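Local coordinates for toxin of toxin-antitoxin system (PDB 3ZVK), which acts as the ribonuclease toxin of a type II toxin-antitoxin pair, cutting single-stranded RNA with the help of magnesium and inhibiting growth when expressed, at residues A[78-83]-A[106-111]; A[10-15]-A[19-24]; A[43-48]-A[59-64]; A[37-42]-A[96-101]. The protein carries 1 engineered substitution. All blocks are in the same frame, centred on the assembly; numbering follows the deposited sequence.

In the fold
All four contacts pair helices of one PIN domain, whose parallel five-stranded sheet carries helices on its faces. Contact 4 lies nearest the chain's centre and is the hub: it shares helix 38-50 with contact 3 and helix 97-109 with contact 1, their centres being about 14 and 12 Å from its own. Contacts 2 and 3, also about 14 Å apart between centres, touch, among other places, where Cys10 and Ala13 meet Phe64. Contact 1 lies across the chain's centre from both, about 25 Å from each between centres. Position 6, predicted to bind magnesium and here an engineered glycine, lies about 8, 9 and 10 Å from the side chains of Leu44, Ile39 and Tyr21.

Contact 1 (A[78-83]-A[106-111]); sequences TFYYGE and AIAENA
With CG of Tyr80 anti to its own carbonyl carbon (chi1 -59°), the phenol ring leaves helix 75-90 in the direction of helix 97-109; on that helix, chi1 of Ile107 (-67°) sets CG2 anti to the backbone N and turns this methyl to the ring. The tyrosine thus reaches two consecutive residues with CD1 and CD2, the two flanks of one ring. CD1 lies 3.7 Å from CG2 of Ile107, and on the other flank CD2 comes within 3.6 Å of the CB of Ala108. Both methyls approach the ring obliquely, in plain van der Waals packing. Residue types follow from the spacing: a short alanine lets the ring come close to the helix backbone, the CA atoms of Tyr80 and Ala108 being 6.5 Å apart, while the branched Ile107 offers a methyl beside the ring. All three touching residues remain partly exposed, which suits a tyrosine, whose carbon rim can pack while its hydroxyl stays compatible with water. Helix 97-109 ends just beyond, where Asn110 takes positive phi in a Schellman motif. The chain then enters strand 112-115 of the sheet, while Ile107 also touches Leu84 and Ala108 touches Cys77, both on helix 75-90.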
loop_
_atom_site.group_PDB
_atom_site.type_symbol
_atom_site.label_atom_id
_atom_site.label_comp_id
_atom_site.label_asym_id
_atom_site.label_seq_id
_atom_site.Cartn_x
_atom_site.Cartn_y
_atom_site.Cartn_z
ATOM N N THR A 78 -14.808 4.809 -18.097
ATOM C CA THR A 78 -15.175 6.221 -17.987
ATOM C C THR A 78 -15.214 6.996 -19.325
ATOM O O THR A 78 -16.155 7.781 -19.534
ATOM C CB THR A 78 -14.349 6.898 -16.892
ATOM O OG1 THR A 78 -12.994 7.039 -17.329
ATOM C CG2 THR A 78 -14.398 6.141 -15.580
ATOM N N PHE A 79 -14.208 6.788 -20.224
ATOM C CA PHE A 79 -14.166 7.467 -21.525
ATOM C C PHE A 79 -15.367 7.081 -22.398
ATOM O O PHE A 79 -15.983 7.955 -23.019
ATOM C CB PHE A 79 -12.835 7.226 -22.268
ATOM C CG PHE A 79 -12.864 7.700 -23.707
ATOM C CD1 PHE A 79 -12.724 9.047 -24.016
ATOM C CD2 PHE A 79 -13.076 6.803 -24.747
ATOM C CE1 PHE A 79 -12.797 9.488 -25.344
ATOM C CE2 PHE A 79 -13.140 7.242 -26.071
ATOM C CZ PHE A 79 -12.991 8.582 -26.361
ATOM N N TYR A 80 -15.706 5.781 -22.413
ATOM C CA TYR A 80 -16.825 5.219 -23.170
ATOM C C TYR A 80 -18.149 5.722 -22.664
ATOM O O TYR A 80 -18.997 6.078 -23.478
ATOM C CB TYR A 80 -16.762 3.689 -23.207
ATOM C CG TYR A 80 -15.473 3.189 -23.822
ATOM C CD1 TYR A 80 -15.280 3.214 -25.200
ATOM C CD2 TYR A 80 -14.408 2.786 -23.023
ATOM C CE1 TYR A 80 -14.082 2.783 -25.771
ATOM C CE2 TYR A 80 -13.200 2.365 -23.583
ATOM C CZ TYR A 80 -13.043 2.366 -24.958
ATOM O OH TYR A 80 -11.876 1.929 -25.521
ATOM N N TYR A 81 -18.307 5.821 -21.330
ATOM C CA TYR A 81 -19.500 6.384 -20.675
ATOM C C TYR A 81 -19.753 7.834 -21.131
ATOM O O TYR A 81 -20.887 8.174 -21.469
ATOM C CB TYR A 81 -19.347 6.342 -19.129
ATOM C CG TYR A 81 -20.447 7.071 -18.393
ATOM C CD1 TYR A 81 -21.634 6.430 -18.071
ATOM C CD2 TYR A 81 -20.303 8.402 -18.020
ATOM C CE1 TYR A 81 -22.643 7.087 -17.373
ATOM C CE2 TYR A 81 -21.318 9.081 -17.348
ATOM C CZ TYR A 81 -22.478 8.412 -17.010
ATOM O OH TYR A 81 -23.480 9.061 -16.338
ATOM N N GLY A 82 -18.708 8.669 -21.078
ATOM C CA GLY A 82 -18.772 10.073 -21.458
ATOM C C GLY A 82 -19.215 10.267 -22.887
ATOM O O GLY A 82 -20.075 11.108 -23.154
ATOM N N GLU A 83 -18.651 9.456 -23.804
ATOM C CA GLU A 83 -18.961 9.493 -25.236
ATOM C C GLU A 83 -20.382 9.003 -25.533
ATOM O O GLU A 83 -21.092 9.639 -26.307
ATOM C CB GLU A 83 -17.916 8.691 -26.038
ATOM C CG GLU A 83 -16.548 9.346 -26.093
ATOM C CD GLU A 83 -16.450 10.575 -26.978
ATOM O OE1 GLU A 83 -16.352 10.408 -28.216
ATOM O OE2 GLU A 83 -16.447 11.703 -26.436
ATOM N N ALA A 106 -19.634 -2.888 -20.684
ATOM C CA ALA A 106 -19.572 -3.932 -21.713
ATOM C C ALA A 106 -18.751 -3.425 -22.914
ATOM O O ALA A 106 -17.896 -4.158 -23.407
ATOM C CB ALA A 106 -20.973 -4.345 -22.152
ATOM N N ILE A 107 -18.956 -2.157 -23.335
ATOM C CA ILE A 107 -18.217 -1.552 -24.439
ATOM C C ILE A 107 -16.720 -1.543 -24.113
ATOM O O ILE A 107 -15.916 -1.997 -24.927
ATOM C CB ILE A 107 -18.777 -0.144 -24.843
ATOM C CG1 ILE A 107 -20.175 -0.226 -25.450
ATOM C CG2 ILE A 107 -17.847 0.565 -25.845
ATOM C CD1 ILE A 107 -21.010 1.070 -25.413
ATOM N N ALA A 108 -16.354 -1.063 -22.912
ATOM C CA ALA A 108 -14.966 -0.983 -22.447
ATOM C C ALA A 108 -14.265 -2.338 -22.324
ATOM O O ALA A 108 -13.045 -2.405 -22.516
ATOM C CB ALA A 108 -14.900 -0.250 -21.137
ATOM N N GLU A 109 -15.024 -3.412 -22.012
ATOM C CA GLU A 109 -14.488 -4.775 -21.895
ATOM C C GLU A 109 -14.561 -5.550 -23.233
ATOM O O GLU A 109 -14.066 -6.672 -23.327
ATOM C CB GLU A 109 -15.242 -5.559 -20.786
ATOM C CG GLU A 109 -15.101 -5.027 -19.362
ATOM C CD GLU A 109 -13.738 -4.986 -18.700
ATOM O OE1 GLU A 109 -12.789 -5.595 -19.237
ATOM O OE2 GLU A 109 -13.622 -4.357 -17.622
ATOM N N ASN A 110 -15.186 -4.943 -24.255
ATOM C CA ASN A 110 -15.444 -5.531 -25.577
ATOM C C ASN A 110 -16.253 -6.823 -25.416
ATOM O O ASN A 110 -15.949 -7.851 -25.998
ATOM C CB ASN A 110 -14.166 -5.716 -26.402
ATOM C CG ASN A 110 -14.443 -5.478 -27.851
ATOM O OD1 ASN A 110 -15.080 -6.294 -28.537
ATOM N ND2 ASN A 110 -14.073 -4.288 -28.315
ATOM N N ALA A 111 -17.275 -6.744 -24.580
ATOM C CA ALA A 111 -18.137 -7.839 -24.188
ATOM C C ALA A 111 -19.502 -7.792 -24.871
ATOM O O ALA A 111 -19.945 -6.733 -25.307
ATOM C CB ALA A 111 -18.320 -7.798 -22.665
#

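Contact 2 (A[10-15]-A[19-24]); sequences CVYAIN and DSYYNN
Tyr21 packs against Tyr12 and Ala13 in a largely buried aromatic contact between two helices consecutive in the chain, 7-16 and 19-29, on the segment linking strands 2-5 and 33-37. The two tyrosine side chains cross at about a right angle. Their ring planes are inclined by 48° with centroids 5.6 Å apart, an oblique pair that is neither a stack nor a T-shaped one. CD2 of Tyr12 sits 3.7 Å from each of CE2, CZ and OH of Tyr21, beside the hydroxyl end of that ring. CG of Tyr12 is roughly anti to the backbone N (chi1 -158°), which carries this CD2 to Tyr21. Ala13 meets the tyrosine at the ring edge, its CB 4.3 Å from CD2 of Tyr21; a short alanine fits between that edge and Phe64 of helix 54-65. The buried Tyr21 hydroxyl is satisfied by a hydrogen bond to OD1 of Asn116, which joins it to the loop after strand 112-115. Phe50 of a VapB antitoxin chain packs on both Ala13 and Tyr21, so the pair also lines part of the toxin-antitoxin interface. The arrangement belongs to a beta-alpha-beta crossover of the PIN domain, here carrying two helices between the adjacent parallel strands 2-5 and 33-37.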
loop_
_atom_site.group_PDB
_atom_site.type_symbol
_atom_site.label_atom_id
_atom_site.label_comp_id
_atom_site.label_asym_id
_atom_site.label_seq_id
_atom_site.Cartn_x
_atom_site.Cartn_y
_atom_site.Cartn_z
ATOM N N CYS A 10 -30.362 -10.922 -14.756
ATOM C CA CYS A 10 -30.009 -11.388 -13.423
ATOM C C CYS A 10 -31.224 -11.540 -12.512
ATOM O O CYS A 10 -31.356 -12.598 -11.887
ATOM C CB CYS A 10 -28.917 -10.530 -12.805
ATOM S SG CYS A 10 -27.294 -10.719 -13.576
ATOM N N VAL A 11 -32.111 -10.499 -12.458
ATOM C CA VAL A 11 -33.358 -10.470 -11.689
ATOM C C VAL A 11 -34.320 -11.604 -12.140
ATOM O O VAL A 11 -34.829 -12.340 -11.292
ATOM C CB VAL A 11 -34.029 -9.071 -11.692
ATOM C CG1 VAL A 11 -35.417 -9.112 -11.021
ATOM C CG2 VAL A 11 -33.153 -8.043 -10.971
ATOM N N TYR A 12 -34.495 -11.788 -13.465
ATOM C CA TYR A 12 -35.332 -12.864 -14.030
ATOM C C TYR A 12 -34.780 -14.239 -13.722
ATOM O O TYR A 12 -35.559 -15.137 -13.437
ATOM C CB TYR A 12 -35.557 -12.688 -15.546
ATOM C CG TYR A 12 -36.780 -13.413 -16.052
ATOM C CD1 TYR A 12 -38.059 -12.879 -15.873
ATOM C CD2 TYR A 12 -36.665 -14.624 -16.729
ATOM C CE1 TYR A 12 -39.192 -13.545 -16.342
ATOM C CE2 TYR A 12 -37.791 -15.314 -17.169
ATOM C CZ TYR A 12 -39.055 -14.774 -16.967
ATOM O OH TYR A 12 -40.168 -15.445 -17.413
ATOM N N ALA A 13 -33.449 -14.397 -13.740
ATOM C CA ALA A 13 -32.773 -15.651 -13.424
ATOM C C ALA A 13 -33.031 -16.064 -11.967
ATOM O O ALA A 13 -33.384 -17.215 -11.710
ATOM C CB ALA A 13 -31.277 -15.513 -13.669
ATOM N N ILE A 14 -32.878 -15.116 -11.024
ATOM C CA ILE A 14 -33.094 -15.343 -9.586
ATOM C C ILE A 14 -34.564 -15.591 -9.271
ATOM O O ILE A 14 -34.891 -16.574 -8.613
ATOM C CB ILE A 14 -32.434 -14.237 -8.699
ATOM C CG1 ILE A 14 -30.911 -14.182 -8.902
ATOM C CG2 ILE A 14 -32.778 -14.411 -7.209
ATOM C CD1 ILE A 14 -30.278 -12.877 -8.472
ATOM N N ASN A 15 -35.448 -14.728 -9.769
ATOM C CA ASN A 15 -36.868 -14.865 -9.522
ATOM C C ASN A 15 -37.534 -16.015 -10.234
ATOM O O ASN A 15 -38.240 -16.786 -9.584
ATOM C CB ASN A 15 -37.606 -13.556 -9.807
ATOM C CG ASN A 15 -37.340 -12.451 -8.819
ATOM O OD1 ASN A 15 -36.989 -12.682 -7.654
ATOM N ND2 ASN A 15 -37.526 -11.226 -9.258
ATOM N N ASP A 19 -35.321 -22.507 -17.633
ATOM C CA ASP A 19 -34.418 -23.542 -18.166
ATOM C C ASP A 19 -33.569 -23.039 -19.325
ATOM O O ASP A 19 -32.404 -23.415 -19.439
ATOM C CB ASP A 19 -35.204 -24.798 -18.595
ATOM C CG ASP A 19 -35.770 -25.671 -17.485
ATOM O OD1 ASP A 19 -35.472 -25.406 -16.302
ATOM O OD2 ASP A 19 -36.487 -26.641 -17.803
ATOM N N SER A 20 -34.145 -22.204 -20.190
ATOM C CA SER A 20 -33.454 -21.653 -21.357
ATOM C C SER A 20 -32.221 -20.820 -20.959
ATOM O O SER A 20 -31.174 -20.939 -21.607
ATOM C CB SER A 20 -34.423 -20.931 -22.309
ATOM O OG SER A 20 -34.843 -19.662 -21.853
ATOM N N TYR A 21 -32.319 -20.080 -19.834
ATOM C CA TYR A 21 -31.228 -19.266 -19.265
ATOM C C TYR A 21 -30.066 -20.150 -18.813
ATOM O O TYR A 21 -28.932 -19.862 -19.199
ATOM C CB TYR A 21 -31.727 -18.348 -18.122
ATOM C CG TYR A 21 -32.467 -17.099 -18.565
ATOM C CD1 TYR A 21 -33.254 -17.099 -19.722
ATOM C CD2 TYR A 21 -32.479 -15.950 -17.770
ATOM C CE1 TYR A 21 -33.993 -15.978 -20.094
ATOM C CE2 TYR A 21 -33.207 -14.811 -18.145
ATOM C CZ TYR A 21 -33.958 -14.835 -19.309
ATOM O OH TYR A 21 -34.662 -13.745 -19.733
ATOM N N TYR A 22 -30.327 -21.253 -18.050
ATOM C CA TYR A 22 -29.231 -22.130 -17.623
ATOM C C TYR A 22 -28.600 -22.893 -18.783
ATOM O O TYR A 22 -27.404 -23.186 -18.730
ATOM C CB TYR A 22 -29.566 -23.018 -16.394
ATOM C CG TYR A 22 -30.272 -24.333 -16.664
ATOM C CD1 TYR A 22 -29.605 -25.394 -17.283
ATOM C CD2 TYR A 22 -31.545 -24.578 -16.161
ATOM C CE1 TYR A 22 -30.245 -26.610 -17.521
ATOM C CE2 TYR A 22 -32.176 -25.810 -16.353
ATOM C CZ TYR A 22 -31.517 -26.824 -17.027
ATOM O OH TYR A 22 -32.128 -28.033 -17.231
ATOM N N ASN A 23 -29.395 -23.221 -19.832
ATOM C CA ASN A 23 -28.854 -23.904 -20.999
ATOM C C ASN A 23 -27.935 -22.981 -21.801
ATOM O O ASN A 23 -26.926 -23.444 -22.312
ATOM C CB ASN A 23 -29.957 -24.510 -21.885
ATOM C CG ASN A 23 -30.556 -25.794 -21.340
ATOM O OD1 ASN A 23 -31.761 -25.908 -21.165
ATOM N ND2 ASN A 23 -29.736 -26.811 -21.090
ATOM N N ASN A 24 -28.242 -21.684 -21.860
ATOM C CA ASN A 24 -27.429 -20.691 -22.562
ATOM C C ASN A 24 -26.175 -20.427 -21.782
ATOM O O ASN A 24 -25.110 -20.265 -22.379
ATOM C CB ASN A 24 -28.198 -19.372 -22.700
ATOM C CG ASN A 24 -29.277 -19.370 -23.758
ATOM O OD1 ASN A 24 -29.474 -20.334 -24.477
ATOM N ND2 ASN A 24 -30.022 -18.288 -23.856
#

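Contact 3 (A[43-48]-A[59-64]); sequences ELQYGV and SKLDIF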
loop_
_atom_site.group_PDB
_atom_site.type_symbol
_atom_site.label_atom_id
_atom_site.label_comp_id
_atom_site.label_asym_id
_atom_site.label_seq_id
_atom_site.Cartn_x
_atom_site.Cartn_y
_atom_site.Cartn_z
ATOM N N GLU A 43 -27.171 -2.930 -8.048
ATOM C CA GLU A 43 -28.615 -3.022 -8.247
ATOM C C GLU A 43 -29.209 -4.271 -7.579
ATOM O O GLU A 43 -30.246 -4.179 -6.932
ATOM C CB GLU A 43 -28.962 -2.991 -9.743
ATOM C CG GLU A 43 -28.638 -1.684 -10.452
ATOM C CD GLU A 43 -29.516 -0.483 -10.160
ATOM O OE1 GLU A 43 -30.726 -0.661 -9.891
ATOM O OE2 GLU A 43 -28.984 0.646 -10.180
ATOM N N LEU A 44 -28.542 -5.412 -7.700
ATOM C CA LEU A 44 -28.985 -6.678 -7.099
ATOM C C LEU A 44 -28.928 -6.625 -5.561
ATOM O O LEU A 44 -29.852 -7.072 -4.889
ATOM C CB LEU A 44 -28.185 -7.873 -7.673
ATOM C CG LEU A 44 -28.317 -8.146 -9.185
ATOM C CD1 LEU A 44 -27.348 -9.232 -9.590
ATOM C CD2 LEU A 44 -29.787 -8.483 -9.615
ATOM N N GLN A 45 -27.874 -6.013 -5.005
ATOM C CA GLN A 45 -27.752 -5.800 -3.553
ATOM C C GLN A 45 -28.859 -4.851 -3.023
ATOM O O GLN A 45 -29.406 -5.077 -1.942
ATOM C CB GLN A 45 -26.350 -5.309 -3.178
ATOM C CG GLN A 45 -25.287 -6.432 -3.103
ATOM C CD GLN A 45 -25.547 -7.486 -2.030
ATOM O OE1 GLN A 45 -25.109 -8.602 -2.137
ATOM N NE2 GLN A 45 -26.312 -7.185 -0.991
ATOM N N TYR A 46 -29.244 -3.851 -3.818
ATOM C CA TYR A 46 -30.379 -2.986 -3.493
ATOM C C TYR A 46 -31.700 -3.796 -3.480
ATOM O O TYR A 46 -32.536 -3.575 -2.610
ATOM C CB TYR A 46 -30.464 -1.783 -4.461
ATOM C CG TYR A 46 -31.814 -1.123 -4.549
ATOM C CD1 TYR A 46 -32.339 -0.405 -3.469
ATOM C CD2 TYR A 46 -32.566 -1.179 -5.727
ATOM C CE1 TYR A 46 -33.579 0.237 -3.558
ATOM C CE2 TYR A 46 -33.801 -0.522 -5.832
ATOM C CZ TYR A 46 -34.291 0.200 -4.751
ATOM O OH TYR A 46 -35.499 0.858 -4.851
ATOM N N GLY A 47 -31.850 -4.726 -4.426
ATOM C CA GLY A 47 -32.997 -5.619 -4.506
ATOM C C GLY A 47 -33.159 -6.434 -3.240
ATOM O O GLY A 47 -34.264 -6.559 -2.723
ATOM N N VAL A 48 -32.049 -6.934 -2.705
ATOM C CA VAL A 48 -31.985 -7.730 -1.470
ATOM C C VAL A 48 -32.366 -6.887 -0.253
ATOM O O VAL A 48 -33.244 -7.281 0.514
ATOM C CB VAL A 48 -30.577 -8.421 -1.303
ATOM C CG1 VAL A 48 -30.421 -9.059 0.077
ATOM C CG2 VAL A 48 -30.323 -9.457 -2.423
ATOM N N SER A 59 -29.088 -15.245 -0.025
ATOM C CA SER A 59 -28.712 -16.623 -0.287
ATOM C C SER A 59 -28.810 -16.953 -1.761
ATOM O O SER A 59 -27.846 -17.482 -2.312
ATOM C CB SER A 59 -29.584 -17.583 0.511
ATOM O OG SER A 59 -29.337 -17.442 1.897
ATOM N N LYS A 60 -29.947 -16.624 -2.405
ATOM C CA LYS A 60 -30.203 -16.860 -3.826
ATOM C C LYS A 60 -29.218 -16.074 -4.689
ATOM O O LYS A 60 -28.669 -16.634 -5.629
ATOM C CB LYS A 60 -31.649 -16.464 -4.195
ATOM C CG LYS A 60 -32.714 -17.467 -3.815
ATOM C CD LYS A 60 -34.092 -16.873 -4.077
ATOM C CE LYS A 60 -34.612 -17.250 -5.446
ATOM N NZ LYS A 60 -35.915 -16.620 -5.741
ATOM N N LEU A 61 -28.972 -14.797 -4.350
ATOM C CA LEU A 61 -28.001 -13.954 -5.040
ATOM C C LEU A 61 -26.585 -14.563 -4.894
ATOM O O LEU A 61 -25.887 -14.659 -5.898
ATOM C CB LEU A 61 -28.065 -12.500 -4.495
ATOM C CG LEU A 61 -26.997 -11.488 -5.005
ATOM C CD1 LEU A 61 -26.982 -11.417 -6.524
ATOM C CD2 LEU A 61 -27.177 -10.120 -4.365
ATOM N N ASP A 62 -26.187 -15.011 -3.677
ATOM C CA ASP A 62 -24.868 -15.617 -3.417
ATOM C C ASP A 62 -24.641 -16.869 -4.289
ATOM O O ASP A 62 -23.552 -17.026 -4.843
ATOM C CB ASP A 62 -24.678 -15.956 -1.922
ATOM C CG ASP A 62 -24.667 -14.780 -0.950
ATOM O OD1 ASP A 62 -24.551 -13.621 -1.413
ATOM O OD2 ASP A 62 -24.766 -15.023 0.288
ATOM N N ILE A 63 -25.689 -17.722 -4.444
ATOM C CA ILE A 63 -25.691 -18.934 -5.271
ATOM C C ILE A 63 -25.528 -18.571 -6.757
ATOM O O ILE A 63 -24.744 -19.199 -7.478
ATOM C CB ILE A 63 -26.959 -19.769 -4.985
ATOM C CG1 ILE A 63 -26.824 -20.456 -3.613
ATOM C CG2 ILE A 63 -27.191 -20.816 -6.053
ATOM C CD1 ILE A 63 -28.108 -20.864 -2.999
ATOM N N PHE A 64 -26.238 -17.535 -7.189
ATOM C CA PHE A 64 -26.213 -17.023 -8.553
ATOM C C PHE A 64 -24.814 -16.534 -8.943
ATOM O O PHE A 64 -24.345 -16.839 -10.047
ATOM C CB PHE A 64 -27.297 -15.922 -8.730
ATOM C CG PHE A 64 -27.426 -15.410 -10.142
ATOM C CD1 PHE A 64 -27.941 -16.211 -11.144
ATOM C CD2 PHE A 64 -26.949 -14.161 -10.485
ATOM C CE1 PHE A 64 -27.967 -15.766 -12.471
ATOM C CE2 PHE A 64 -27.019 -13.702 -11.802
ATOM C CZ PHE A 64 -27.511 -14.514 -12.788
#
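Leu61 of helix 54-65 provides the tight part of this contact, its forked end meeting three residues of helix 38-50. CG is anti to the backbone N (chi1 174°), which directs the branch point across to the other helix, where the fork parts the two methyls. CD1 packs on Leu44, 3.8 Å from that residue's CD1, and CD2 lies 3.8 Å from CG2 of Val48, one helical turn farther on. The same CD2 is 3.4 Å from OE1 of Gln45, whose chain bends at chi2 and crosses the leucine at about a right angle. This amide gains its polar partner from Gln58, through a hydrogen bond from NE2 to the OE1 there. Beside that centre the fit is looser: Gly47 presents no side chain, and CE2 of Phe64 stays 5.0 Å from CD1 of Leu44, Phe64 packing instead on Cys10 and Ala13. VapB residues press on the same side chains that Leu61 touches, giving the contact a protein cover: Leu33 of one antitoxin chain on Gln45, Phe77 of another on Leu44 and Val48. The axes of segments 43-48 and 59-64, 10.7 Å apart at closest approach, run at 155°, nearly antiparallel, as in a helical hairpin, here one of the PIN domain that VapB binds.

Contact 4 (A[37-42]-A[96-101]); sequences SSIVLA and GNNDLL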
loop_
_atom_site.group_PDB
_atom_site.type_symbol
_atom_site.label_atom_id
_atom_site.label_comp_id
_atom_site.label_asym_id
_atom_site.label_seq_id
_atom_site.Cartn_x
_atom_site.Cartn_y
_atom_site.Cartn_z
ATOM N N SER A 37 -21.114 -6.680 -14.114
ATOM C CA SER A 37 -20.479 -5.440 -13.711
ATOM C C SER A 37 -20.754 -5.291 -12.219
ATOM O O SER A 37 -21.795 -5.729 -11.745
ATOM C CB SER A 37 -21.151 -4.275 -14.442
ATOM O OG SER A 37 -20.536 -3.050 -14.088
ATOM N N SER A 38 -19.847 -4.648 -11.482
ATOM C CA SER A 38 -20.088 -4.325 -10.080
ATOM C C SER A 38 -21.353 -3.413 -9.990
ATOM O O SER A 38 -22.030 -3.461 -8.959
ATOM C CB SER A 38 -18.867 -3.663 -9.447
ATOM O OG SER A 38 -18.408 -2.524 -10.160
ATOM N N ILE A 39 -21.706 -2.655 -11.102
ATOM C CA ILE A 39 -22.913 -1.791 -11.230
ATOM C C ILE A 39 -24.214 -2.635 -11.185
ATOM O O ILE A 39 -25.173 -2.254 -10.529
ATOM C CB ILE A 39 -22.869 -0.811 -12.461
ATOM C CG1 ILE A 39 -21.525 -0.030 -12.585
ATOM C CG2 ILE A 39 -24.081 0.135 -12.465
ATOM C CD1 ILE A 39 -21.106 0.838 -11.339
ATOM N N VAL A 40 -24.207 -3.789 -11.831
ATOM C CA VAL A 40 -25.303 -4.767 -11.790
ATOM C C VAL A 40 -25.439 -5.268 -10.362
ATOM O O VAL A 40 -26.546 -5.265 -9.833
ATOM C CB VAL A 40 -25.132 -5.955 -12.786
ATOM C CG1 VAL A 40 -26.156 -7.057 -12.514
ATOM C CG2 VAL A 40 -25.219 -5.468 -14.228
ATOM N N LEU A 41 -24.310 -5.633 -9.730
ATOM C CA LEU A 41 -24.274 -6.122 -8.344
ATOM C C LEU A 41 -24.809 -5.103 -7.352
ATOM O O LEU A 41 -25.529 -5.479 -6.421
ATOM C CB LEU A 41 -22.891 -6.659 -7.953
ATOM C CG LEU A 41 -22.807 -7.348 -6.598
ATOM C CD1 LEU A 41 -23.792 -8.559 -6.476
ATOM C CD2 LEU A 41 -21.372 -7.601 -6.185
ATOM N N ALA A 42 -24.544 -3.802 -7.602
ATOM C CA ALA A 42 -25.069 -2.704 -6.787
ATOM C C ALA A 42 -26.597 -2.756 -6.838
ATOM O O ALA A 42 -27.247 -2.698 -5.795
ATOM C CB ALA A 42 -24.568 -1.376 -7.312
ATOM N N GLY A 96 -31.080 5.880 -19.320
ATOM C CA GLY A 96 -30.610 6.481 -18.091
ATOM C C GLY A 96 -29.886 5.614 -17.086
ATOM O O GLY A 96 -29.657 4.415 -17.289
ATOM N N ASN A 97 -29.478 6.288 -16.007
ATOM C CA ASN A 97 -28.856 5.786 -14.801
ATOM C C ASN A 97 -27.666 4.824 -14.942
ATOM O O ASN A 97 -26.633 5.107 -15.588
ATOM C CB ASN A 97 -29.965 5.293 -13.789
ATOM C CG ASN A 97 -30.481 3.850 -13.847
ATOM O OD1 ASN A 97 -30.490 3.177 -14.881
ATOM N ND2 ASN A 97 -30.893 3.327 -12.699
ATOM N N ASN A 98 -27.840 3.688 -14.284
ATOM C CA ASN A 98 -26.934 2.608 -14.183
ATOM C C ASN A 98 -26.855 1.817 -15.464
ATOM O O ASN A 98 -25.755 1.371 -15.798
ATOM C CB ASN A 98 -27.238 1.844 -12.899
ATOM C CG ASN A 98 -26.922 2.754 -11.735
ATOM O OD1 ASN A 98 -26.450 3.860 -11.947
ATOM N ND2 ASN A 98 -27.154 2.354 -10.492
ATOM N N ASP A 99 -27.947 1.752 -16.247
ATOM C CA ASP A 99 -27.922 1.073 -17.551
ATOM C C ASP A 99 -26.907 1.691 -18.524
ATOM O O ASP A 99 -26.209 0.959 -19.217
ATOM C CB ASP A 99 -29.320 0.854 -18.139
ATOM C CG ASP A 99 -30.094 -0.248 -17.424
ATOM O OD1 ASP A 99 -29.490 -0.953 -16.582
ATOM O OD2 ASP A 99 -31.291 -0.430 -17.728
ATOM N N LEU A 100 -26.731 3.025 -18.462
ATOM C CA LEU A 100 -25.700 3.750 -19.206
ATOM C C LEU A 100 -24.269 3.294 -18.709
ATOM O O LEU A 100 -23.395 3.022 -19.530
ATOM C CB LEU A 100 -25.898 5.258 -18.990
ATOM C CG LEU A 100 -25.652 6.221 -20.154
ATOM C CD1 LEU A 100 -25.883 5.581 -21.491
ATOM C CD2 LEU A 100 -26.581 7.416 -20.064
ATOM N N LEU A 101 -24.078 3.145 -17.381
ATOM C CA LEU A 101 -22.821 2.695 -16.779
ATOM C C LEU A 101 -22.545 1.240 -17.160
ATOM O O LEU A 101 -21.422 0.901 -17.532
ATOM C CB LEU A 101 -22.839 2.857 -15.235
ATOM C CG LEU A 101 -22.696 4.294 -14.680
ATOM C CD1 LEU A 101 -23.101 4.369 -13.245
ATOM C CD2 LEU A 101 -21.269 4.770 -14.749
#
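Ile39 is the apolar centre of this contact, and its CG2 methyl does most of the touching. It rests 3.6 Å from the CB of Asn98, and a turn further along helix 97-109 it lies 4.1 Å from the CB of Leu101. CG1 of the isoleucine comes equally near, at 4.1 Å from that same CB of Leu101, and Ile39 crosses both opposing side chains at about a right angle. The beta-branch explains the fit: with CG1 anti to the carbonyl carbon and CG2 anti to the backbone N (chi1 -48°), two carbons spread over the helix opposite. Asn98 can serve this buried place because it meets the isoleucine with its aliphatic CB, while its amide has a polar partner in OE2 of Glu43, a probable hydrogen bond from ND2.

The second shell is made of side-chain to backbone bonds. Ser37 is the N-cap of helix 38-50: its OG accepts from Ile39 N at 3.2 Å with an N-H...O angle of 155°, thereby fixing the turn that carries the isoleucine, and it is also hydrogen-bonded to ND1 of His105. On the other side, OD1 of Asn97 accepts from Asp99 N, 3.2 Å away, in an Asx turn. That N-H comes from above the carbonyl plane, tilted 52° out of it, and Asn97 is poorly ordered.

Farther out, Phe73 touches both Ile39 and Leu101, Tyr81 of helix 75-90 packs on Leu101, and Val40 touches Cys10 of helix 7-16; strand 33-37 leads directly into helix 38-50.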